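Local coordinates for protein succinate--CoA ligase subunit alpha (Campylobacter jejuni, PDB 6MEL) that serves as the alpha subunit of a CoA ligase, joining a Rossmann-like CoA-binding domain to a CoA-ligase domain, at residues I204-E209 against K228-F233; S213-A218 against A260-A265; A218-K223 against K267-H272. All blocks are in the same frame, centred on the assembly; numbering follows the deposited sequence.

Contact 1. Residues I204-E209 against K228-F233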
loop_
_atom_site.group_PDB
_atom_site.type_symbol
_atom_site.label_atom_id
_atom_site.label_comp_id
_atom_site.label_asym_id
_atom_site.label_seq_id
_atom_site.Cartn_x
_atom_site.Cartn_y
_atom_site.Cartn_z
ATOM N N ILE A 204 -2.165 -16.533 20.577
ATOM C CA ILE A 204 -1.824 -15.973 19.287
ATOM C C ILE A 204 -1.673 -14.458 19.399
ATOM O O ILE A 204 -2.539 -13.788 19.996
ATOM C CB ILE A 204 -2.883 -16.325 18.233
ATOM C CG1 ILE A 204 -3.120 -17.834 18.137
ATOM C CG2 ILE A 204 -2.459 -15.771 16.896
ATOM C CD1 ILE A 204 -4.405 -18.273 18.732
ATOM N N VAL A 205 -0.595 -13.944 18.815
ATOM C CA VAL A 205 -0.411 -12.508 18.591
ATOM C C VAL A 205 -0.791 -12.204 17.135
ATOM O O VAL A 205 -0.214 -12.781 16.213
ATOM C CB VAL A 205 1.034 -12.091 18.881
ATOM C CG1 VAL A 205 1.276 -10.613 18.561
ATOM C CG2 VAL A 205 1.432 -12.402 20.325
ATOM N N MET A 206 -1.702 -11.252 16.937
ATOM C CA MET A 206 -2.043 -10.748 15.627
ATOM C C MET A 206 -1.554 -9.297 15.531
ATOM O O MET A 206 -1.790 -8.476 16.421
ATOM C CB MET A 206 -3.543 -10.892 15.288
ATOM C CG MET A 206 -4.474 -10.162 16.213
ATOM S SD MET A 206 -6.196 -10.384 15.701
ATOM C CE MET A 206 -6.369 -9.180 14.392
ATOM N N ILE A 207 -0.793 -9.024 14.467
ATOM C CA ILE A 207 -0.226 -7.697 14.195
ATOM C C ILE A 207 -0.856 -7.198 12.895
ATOM O O ILE A 207 -0.708 -7.848 11.860
ATOM C CB ILE A 207 1.307 -7.700 14.054
ATOM C CG1 ILE A 207 2.033 -8.441 15.179
ATOM C CG2 ILE A 207 1.810 -6.275 13.907
ATOM C CD1 ILE A 207 2.014 -7.706 16.492
ATOM N N GLY A 208 -1.556 -6.058 12.978
ATOM C CA GLY A 208 -2.207 -5.503 11.833
ATOM C C GLY A 208 -1.737 -4.103 11.579
ATOM O O GLY A 208 -0.797 -3.630 12.239
ATOM N N GLU A 209 -2.404 -3.459 10.623
ATOM C CA GLU A 209 -2.181 -2.077 10.320
ATOM C C GLU A 209 -3.395 -1.486 9.604
ATOM O O GLU A 209 -4.336 -2.195 9.259
ATOM C CB GLU A 209 -0.876 -1.891 9.545
ATOM C CG GLU A 209 -0.805 -2.573 8.209
ATOM C CD GLU A 209 0.600 -2.688 7.610
ATOM O OE1 GLU A 209 1.527 -3.042 8.345
ATOM O OE2 GLU A 209 0.745 -2.432 6.383
ATOM N N LYS A 228 -8.651 -19.857 22.241
ATOM C CA LYS A 228 -7.308 -19.472 22.677
ATOM C C LYS A 228 -7.210 -17.955 22.744
ATOM O O LYS A 228 -7.827 -17.242 21.946
ATOM C CB LYS A 228 -6.231 -20.059 21.760
ATOM C CG LYS A 228 -6.244 -21.580 21.790
ATOM C CD LYS A 228 -5.148 -22.279 21.039
ATOM C CE LYS A 228 -5.330 -23.792 21.104
ATOM N NZ LYS A 228 -4.431 -24.482 20.137
ATOM N N PRO A 229 -6.486 -17.417 23.749
ATOM C CA PRO A 229 -6.304 -15.976 23.881
ATOM C C PRO A 229 -5.568 -15.365 22.683
ATOM O O PRO A 229 -4.607 -15.959 22.172
ATOM C CB PRO A 229 -5.439 -15.765 25.131
ATOM C CG PRO A 229 -5.333 -17.124 25.780
ATOM C CD PRO A 229 -5.823 -18.172 24.811
ATOM N N VAL A 230 -5.998 -14.156 22.317
ATOM C CA VAL A 230 -5.466 -13.403 21.231
ATOM C C VAL A 230 -5.033 -12.022 21.725
ATOM O O VAL A 230 -5.827 -11.311 22.387
ATOM C CB VAL A 230 -6.492 -13.262 20.106
ATOM C CG1 VAL A 230 -5.938 -12.384 18.999
ATOM C CG2 VAL A 230 -6.904 -14.624 19.577
ATOM N N VAL A 231 -3.789 -11.653 21.385
ATOM C CA VAL A 231 -3.237 -10.351 21.611
ATOM C C VAL A 231 -3.168 -9.670 20.251
ATOM O O VAL A 231 -2.677 -10.289 19.312
ATOM C CB VAL A 231 -1.840 -10.446 22.234
ATOM C CG1 VAL A 231 -1.121 -9.096 22.269
ATOM C CG2 VAL A 231 -1.880 -11.048 23.626
ATOM N N ALA A 232 -3.566 -8.394 20.180
ATOM C CA ALA A 232 -3.530 -7.614 18.935
ATOM C C ALA A 232 -2.797 -6.304 19.146
ATOM O O ALA A 232 -2.958 -5.621 20.173
ATOM C CB ALA A 232 -4.896 -7.350 18.378
ATOM N N PHE A 233 -1.959 -5.981 18.154
ATOM C CA PHE A 233 -1.406 -4.653 17.997
ATOM C C PHE A 233 -1.704 -4.216 16.556
ATOM O O PHE A 233 -1.373 -4.936 15.629
ATOM C CB PHE A 233 0.105 -4.584 18.266
ATOM C CG PHE A 233 0.675 -3.213 17.957
ATOM C CD1 PHE A 233 0.463 -2.144 18.818
ATOM C CD2 PHE A 233 1.290 -2.942 16.755
ATOM C CE1 PHE A 233 0.909 -0.867 18.509
ATOM C CE2 PHE A 233 1.722 -1.664 16.435
ATOM C CZ PHE A 233 1.520 -0.626 17.310
#

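Contact 2. Residues S213-A218 against A260-A265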
loop_
_atom_site.group_PDB
_atom_site.type_symbol
_atom_site.label_atom_id
_atom_site.label_comp_id
_atom_site.label_asym_id
_atom_site.label_seq_id
_atom_site.Cartn_x
_atom_site.Cartn_y
_atom_site.Cartn_z
ATOM N N SER A 213 -10.394 -3.812 6.160
ATOM C CA SER A 213 -11.139 -4.065 7.419
ATOM C C SER A 213 -10.997 -5.522 7.855
ATOM O O SER A 213 -11.829 -6.024 8.598
ATOM C CB SER A 213 -12.606 -3.663 7.246
ATOM O OG SER A 213 -13.173 -4.411 6.187
ATOM N N LEU A 214 -9.915 -6.193 7.446
ATOM C CA LEU A 214 -9.710 -7.616 7.850
ATOM C C LEU A 214 -9.734 -7.751 9.384
ATOM O O LEU A 214 -10.334 -8.719 9.920
ATOM C CB LEU A 214 -8.390 -8.168 7.291
ATOM C CG LEU A 214 -8.377 -8.523 5.797
ATOM C CD1 LEU A 214 -6.992 -8.992 5.406
ATOM C CD2 LEU A 214 -9.408 -9.604 5.431
ATOM N N GLU A 215 -9.091 -6.809 10.080
ATOM C CA GLU A 215 -8.935 -6.915 11.537
ATOM C C GLU A 215 -10.285 -6.660 12.246
ATOM O O GLU A 215 -10.531 -7.213 13.315
ATOM C CB GLU A 215 -7.821 -5.976 12.021
ATOM C CG GLU A 215 -6.447 -6.282 11.429
ATOM C CD GLU A 215 -6.116 -5.510 10.163
ATOM O OE1 GLU A 215 -7.060 -5.098 9.442
ATOM O OE2 GLU A 215 -4.922 -5.286 9.907
ATOM N N VAL A 216 -11.159 -5.839 11.666
ATOM C CA VAL A 216 -12.533 -5.619 12.216
ATOM C C VAL A 216 -13.327 -6.926 12.089
ATOM O O VAL A 216 -13.826 -7.438 13.060
ATOM C CB VAL A 216 -13.276 -4.476 11.493
ATOM C CG1 VAL A 216 -14.744 -4.313 11.962
ATOM C CG2 VAL A 216 -12.527 -3.170 11.635
ATOM N N GLU A 217 -13.375 -7.493 10.883
ATOM C CA GLU A 217 -14.078 -8.753 10.624
ATOM C C GLU A 217 -13.521 -9.890 11.483
ATOM O O GLU A 217 -14.310 -10.755 11.904
ATOM C CB GLU A 217 -14.041 -9.152 9.144
ATOM C CG GLU A 217 -14.840 -8.193 8.260
ATOM C CD GLU A 217 -14.477 -8.182 6.776
ATOM O OE1 GLU A 217 -13.689 -9.052 6.325
ATOM O OE2 GLU A 217 -14.991 -7.294 6.055
ATOM N N ALA A 218 -12.199 -9.901 11.731
ATOM C CA ALA A 218 -11.570 -10.946 12.568
ATOM C C ALA A 218 -12.119 -10.922 14.010
ATOM O O ALA A 218 -12.117 -11.925 14.681
ATOM C CB ALA A 218 -10.068 -10.795 12.606
ATOM N N ALA A 260 -7.859 3.051 14.996
ATOM C CA ALA A 260 -8.795 3.178 16.154
ATOM C C ALA A 260 -10.012 2.262 15.939
ATOM O O ALA A 260 -10.432 1.606 16.873
ATOM C CB ALA A 260 -9.251 4.624 16.371
ATOM N N ALA A 261 -10.575 2.242 14.712
ATOM C CA ALA A 261 -11.760 1.435 14.412
ATOM C C ALA A 261 -11.464 -0.054 14.589
ATOM O O ALA A 261 -12.289 -0.798 15.081
ATOM C CB ALA A 261 -12.292 1.716 13.024
ATOM N N LYS A 262 -10.267 -0.487 14.194
ATOM C CA LYS A 262 -9.914 -1.875 14.303
ATOM C C LYS A 262 -9.717 -2.241 15.780
ATOM O O LYS A 262 -10.159 -3.295 16.250
ATOM C CB LYS A 262 -8.621 -2.146 13.516
ATOM C CG LYS A 262 -8.818 -1.976 12.027
ATOM C CD LYS A 262 -7.581 -2.101 11.171
ATOM C CE LYS A 262 -7.962 -1.847 9.727
ATOM N NZ LYS A 262 -6.995 -2.470 8.816
ATOM N N LYS A 263 -8.957 -1.409 16.491
ATOM C CA LYS A 263 -8.663 -1.655 17.947
ATOM C C LYS A 263 -9.953 -1.716 18.777
ATOM O O LYS A 263 -10.118 -2.575 19.677
ATOM C CB LYS A 263 -7.777 -0.528 18.460
ATOM C CG LYS A 263 -6.348 -0.615 17.944
ATOM C CD LYS A 263 -5.517 0.592 18.305
ATOM C CE LYS A 263 -5.332 0.739 19.799
ATOM N NZ LYS A 263 -4.480 1.912 20.110
ATOM N N GLU A 264 -10.881 -0.813 18.449
ATOM C CA GLU A 264 -12.178 -0.723 19.156
ATOM C C GLU A 264 -13.010 -1.982 18.890
ATOM O O GLU A 264 -13.604 -2.522 19.807
ATOM C CB GLU A 264 -12.868 0.544 18.674
ATOM C CG GLU A 264 -14.102 0.964 19.440
ATOM C CD GLU A 264 -14.569 2.336 18.957
ATOM O OE1 GLU A 264 -13.691 3.137 18.461
ATOM O OE2 GLU A 264 -15.791 2.615 19.065
ATOM N N ALA A 265 -13.038 -2.461 17.637
ATOM C CA ALA A 265 -13.793 -3.671 17.313
ATOM C C ALA A 265 -13.172 -4.862 18.055
ATOM O O ALA A 265 -13.866 -5.668 18.644
ATOM C CB ALA A 265 -13.807 -3.926 15.826
#

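Contact 3. Residues A218-K223 against K267-H272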
loop_
_atom_site.group_PDB
_atom_site.type_symbol
_atom_site.label_atom_id
_atom_site.label_comp_id
_atom_site.label_asym_id
_atom_site.label_seq_id
_atom_site.Cartn_x
_atom_site.Cartn_y
_atom_site.Cartn_z
ATOM N N ALA A 218 -12.199 -9.901 11.731
ATOM C CA ALA A 218 -11.570 -10.946 12.568
ATOM C C ALA A 218 -12.119 -10.922 14.010
ATOM O O ALA A 218 -12.117 -11.925 14.681
ATOM C CB ALA A 218 -10.068 -10.795 12.606
ATOM N N ALA A 219 -12.567 -9.772 14.481
ATOM C CA ALA A 219 -12.910 -9.616 15.896
ATOM C C ALA A 219 -14.114 -10.509 16.260
ATOM O O ALA A 219 -14.065 -11.318 17.172
ATOM C CB ALA A 219 -13.174 -8.182 16.192
ATOM N N LYS A 220 -15.176 -10.410 15.476
ATOM C CA LYS A 220 -16.359 -11.201 15.708
ATOM C C LYS A 220 -16.045 -12.681 15.498
ATOM O O LYS A 220 -16.466 -13.527 16.271
ATOM C CB LYS A 220 -17.452 -10.792 14.735
ATOM C CG LYS A 220 -18.776 -11.484 15.000
ATOM C CD LYS A 220 -19.676 -11.362 13.826
ATOM C CE LYS A 220 -21.003 -10.762 14.216
ATOM N NZ LYS A 220 -22.022 -11.245 13.261
ATOM N N PHE A 221 -15.285 -12.966 14.440
ATOM C CA PHE A 221 -14.868 -14.293 14.155
ATOM C C PHE A 221 -14.155 -14.904 15.372
ATOM O O PHE A 221 -14.377 -16.071 15.674
ATOM C CB PHE A 221 -13.998 -14.320 12.906
ATOM C CG PHE A 221 -13.418 -15.673 12.613
ATOM C CD1 PHE A 221 -14.120 -16.581 11.830
ATOM C CD2 PHE A 221 -12.212 -16.064 13.171
ATOM C CE1 PHE A 221 -13.597 -17.847 11.592
ATOM C CE2 PHE A 221 -11.692 -17.329 12.931
ATOM C CZ PHE A 221 -12.383 -18.209 12.134
ATOM N N ILE A 222 -13.234 -14.164 15.999
ATOM C CA ILE A 222 -12.506 -14.650 17.184
ATOM C C ILE A 222 -13.512 -15.006 18.304
ATOM O O ILE A 222 -13.492 -16.111 18.872
ATOM C CB ILE A 222 -11.432 -13.635 17.624
ATOM C CG1 ILE A 222 -10.235 -13.667 16.667
ATOM C CG2 ILE A 222 -10.980 -13.890 19.058
ATOM C CD1 ILE A 222 -9.452 -12.384 16.644
ATOM N N LYS A 223 -14.410 -14.071 18.608
ATOM C CA LYS A 223 -15.394 -14.285 19.651
ATOM C C LYS A 223 -16.145 -15.601 19.419
ATOM O O LYS A 223 -16.305 -16.359 20.315
ATOM C CB LYS A 223 -16.390 -13.124 19.668
ATOM C CG LYS A 223 -17.457 -13.221 20.756
ATOM C CD LYS A 223 -16.855 -13.146 22.130
ATOM C CE LYS A 223 -17.918 -12.889 23.176
ATOM N NZ LYS A 223 -17.555 -13.531 24.458
ATOM N N LYS A 267 -11.271 -4.908 20.739
ATOM C CA LYS A 267 -11.453 -4.740 22.187
ATOM C C LYS A 267 -12.879 -5.168 22.613
ATOM O O LYS A 267 -13.039 -5.942 23.555
ATOM C CB LYS A 267 -11.189 -3.293 22.580
ATOM C CG LYS A 267 -11.292 -3.033 24.072
ATOM C CD LYS A 267 -10.918 -1.616 24.477
ATOM C CE LYS A 267 -10.496 -1.551 25.933
ATOM N NZ LYS A 267 -9.070 -1.946 26.073
ATOM N N SER A 268 -13.893 -4.757 21.856
ATOM C CA SER A 268 -15.283 -5.004 22.216
ATOM C C SER A 268 -15.619 -6.495 22.066
ATOM O O SER A 268 -16.560 -6.955 22.657
ATOM C CB SER A 268 -16.209 -4.156 21.391
ATOM O OG SER A 268 -16.321 -4.722 20.088
ATOM N N TYR A 269 -14.848 -7.265 21.290
ATOM C CA TYR A 269 -15.103 -8.702 21.164
ATOM C C TYR A 269 -14.187 -9.515 22.073
ATOM O O TYR A 269 -14.132 -10.743 21.911
ATOM C CB TYR A 269 -14.994 -9.137 19.706
ATOM C CG TYR A 269 -16.267 -8.897 18.939
ATOM C CD1 TYR A 269 -16.372 -7.904 17.980
ATOM C CD2 TYR A 269 -17.396 -9.640 19.240
ATOM C CE1 TYR A 269 -17.557 -7.698 17.292
ATOM C CE2 TYR A 269 -18.586 -9.462 18.556
ATOM C CZ TYR A 269 -18.670 -8.479 17.593
ATOM O OH TYR A 269 -19.857 -8.341 16.942
ATOM N N GLY A 270 -13.478 -8.855 23.005
ATOM C CA GLY A 270 -12.680 -9.567 24.061
ATOM C C GLY A 270 -11.209 -9.812 23.686
ATOM O O GLY A 270 -10.474 -10.420 24.470
ATOM N N ILE A 271 -10.748 -9.349 22.503
ATOM C CA ILE A 271 -9.311 -9.517 22.152
ATOM C C ILE A 271 -8.479 -8.649 23.113
ATOM O O ILE A 271 -8.902 -7.554 23.538
ATOM C CB ILE A 271 -9.061 -9.191 20.662
ATOM C CG1 ILE A 271 -9.627 -10.275 19.734
ATOM C CG2 ILE A 271 -7.577 -8.954 20.387
ATOM C CD1 ILE A 271 -11.146 -10.410 19.737
ATOM N N HIS A 272 -7.279 -9.114 23.472
ATOM C CA HIS A 272 -6.376 -8.299 24.285
ATOM C C HIS A 272 -5.624 -7.305 23.391
ATOM O O HIS A 272 -4.598 -7.628 22.812
ATOM C CB HIS A 272 -5.360 -9.153 25.066
ATOM C CG HIS A 272 -5.917 -10.076 26.105
ATOM N ND1 HIS A 272 -6.694 -11.167 25.790
ATOM C CD2 HIS A 272 -5.759 -10.106 27.449
ATOM C CE1 HIS A 272 -6.991 -11.836 26.906
ATOM N NE2 HIS A 272 -6.439 -11.198 27.925
#

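Contact 1. Residues I204-E209 against K228-F233
Ile-204 meets the start of the neighbouring segment at Lys-228 and Pro-229. Its N donates to Pro-229 O (3.0 Å) and its O accepts from Val-231 N (2.8 Å). Its CD1 rests 4.0 Å from Lys-228 CB: chi1 (-55°) sets CG1 beside the backbone N, and chi2, at 106°, turns CD1 to the lysine. Beyond CB the lysine runs off, its NZ held by the carbonyls of Phe-195, Gln-196 and Thr-201. The bonding alternates in the parallel-strand manner, and the 20° between the N-to-C directions of 204-209 and 230-233 confirms it; strands 203-209 and 230-235 are paired in a beta-alpha-beta unit whose connecting helix is 214-225. Met-206 continues the ladder through N to Val-231 O, 2.7 Å. On the face it shares with Val-230 and Ala-232, its CG packs 3.6 Å from Ala-232 CB and its SD 3.9 Å from Val-230 CG1. The opposite face carries Phe-233, whose CB has Ile-207 CD1 at 4.1 Å and whose ring has Ile-207 CG2 at its edge, near the plane. Phe-233 N donates to Met-206 O and its O accepts from Gly-208 N, while its side chain also packs against Pro-277.

Contact 2. Residues S213-A218 against A260-A265
Lys-262 reaches across from its helix to Glu-215, and the salt bridge between NZ and OE1, 2.7 Å long, is the closest approach of the contact. The ammonium comes from above the carboxylate plane, 44° out of it. Beyond CG the lysine is extended, whereas the glutamate is bent at chi2 (93°), and the two side chains slant across each other. Their aliphatic parts pack as well as their charges: Glu-215 CB lies 4.0 Å from Lys-262 CD. Both residues are buried, and their polar ends have further partners. OE2 of Glu-215 forms a salt bridge with Lys-153, NZ of Lys-262 also donates to Gly-211 O, and both ends bond to the backbone of Glu-209. A carboxylate placed between two lysines is consistent with local balancing of the buried charge. The segments belong to helix 214-225, the crossover helix of a beta-alpha-beta unit, and helix 259-268; over 214-218 and 260-265 the axes run 11° apart and approach to 8.4 Å. Glu-215 and Lys-262 both touch Ile-234 of strand 230-235, which places the polar pair at the sheet side of the helix pair. Among the partly exposed residues, Val-216, Ala-261 and Ala-265, the packing is thinner. Val-216 sends CG2 to within 3.9 Å of Lys-262 CG, the two side chains crossing at about a right angle. Its CG1 stands anti to the backbone N and lies 4.0 Å from Ala-265 CB. Ala-261 offers little more than its carbonyl O, 4.2 Å from Val-216 CG2.

Contact 3. Residues A218-K223 against K267-H272
A Schellman motif ends helix 259-268, and the residues around it, Tyr-269 and Ile-271, pack on helix 214-225. Gly-270, with a positive phi of 93°, is its C-prime residue: Gly-270 N bonds to Lys-267 O, and Ile-271 N to Leu-266 O. Tyr-269 has CG anti to its carbonyl carbon, beside the backbone N (chi1 -83°), and its ring lies against the neighbouring helix. Lys-220 CA sits over the ring centre at 3.8 Å from the centroid, only 1° off the normal, a CH-pi contact; Lys-220 N also lies over this face. The lysine side chain runs beside the tyrosine in the same direction, with CE 3.8 Å from Tyr-269 OH. Ala-219 CB approaches Tyr-269 CD1 (3.7 Å), and Lys-223 CB approaches Tyr-269 CD2, also at 3.7 Å; both come obliquely to the ring. Lys-223 CD lies 3.6 Å from Tyr-269 O. Deeper in, Ile-222 CG2 meets Ile-271 CD1 at 3.5 Å, the two side chains crossing at about a right angle. The contact is thus mainly apolar and CH-pi, consistent with a fit set by shape: both lysines contribute hydrocarbon, while their ends lead away from the partner segment.

Contact 3 continues contact 2 along helix 214-225, where the partner becomes the end of helix 259-268 and the turn after it; they share Ala-218, their centres are about 9 Å apart, and Ala-265 O of contact 2 lies 3.6 Å from Ala-219 CB of contact 3. Both attach to the strand pair of contact 1, their centres about 11 and 10 Å from its centre. At one end, Glu-209 O is 2.7 Å from Lys-262 NZ and Glu-209 N is 3.2 Å from Glu-215 OE2, so the buried ion pair ties to the end of strand 203-209. At the other, His-272 N bonds to Val-230 O (2.8 Å), and His-272 O to Ala-232 N (2.9 Å), placing strand 272-273 beside strand 230-235.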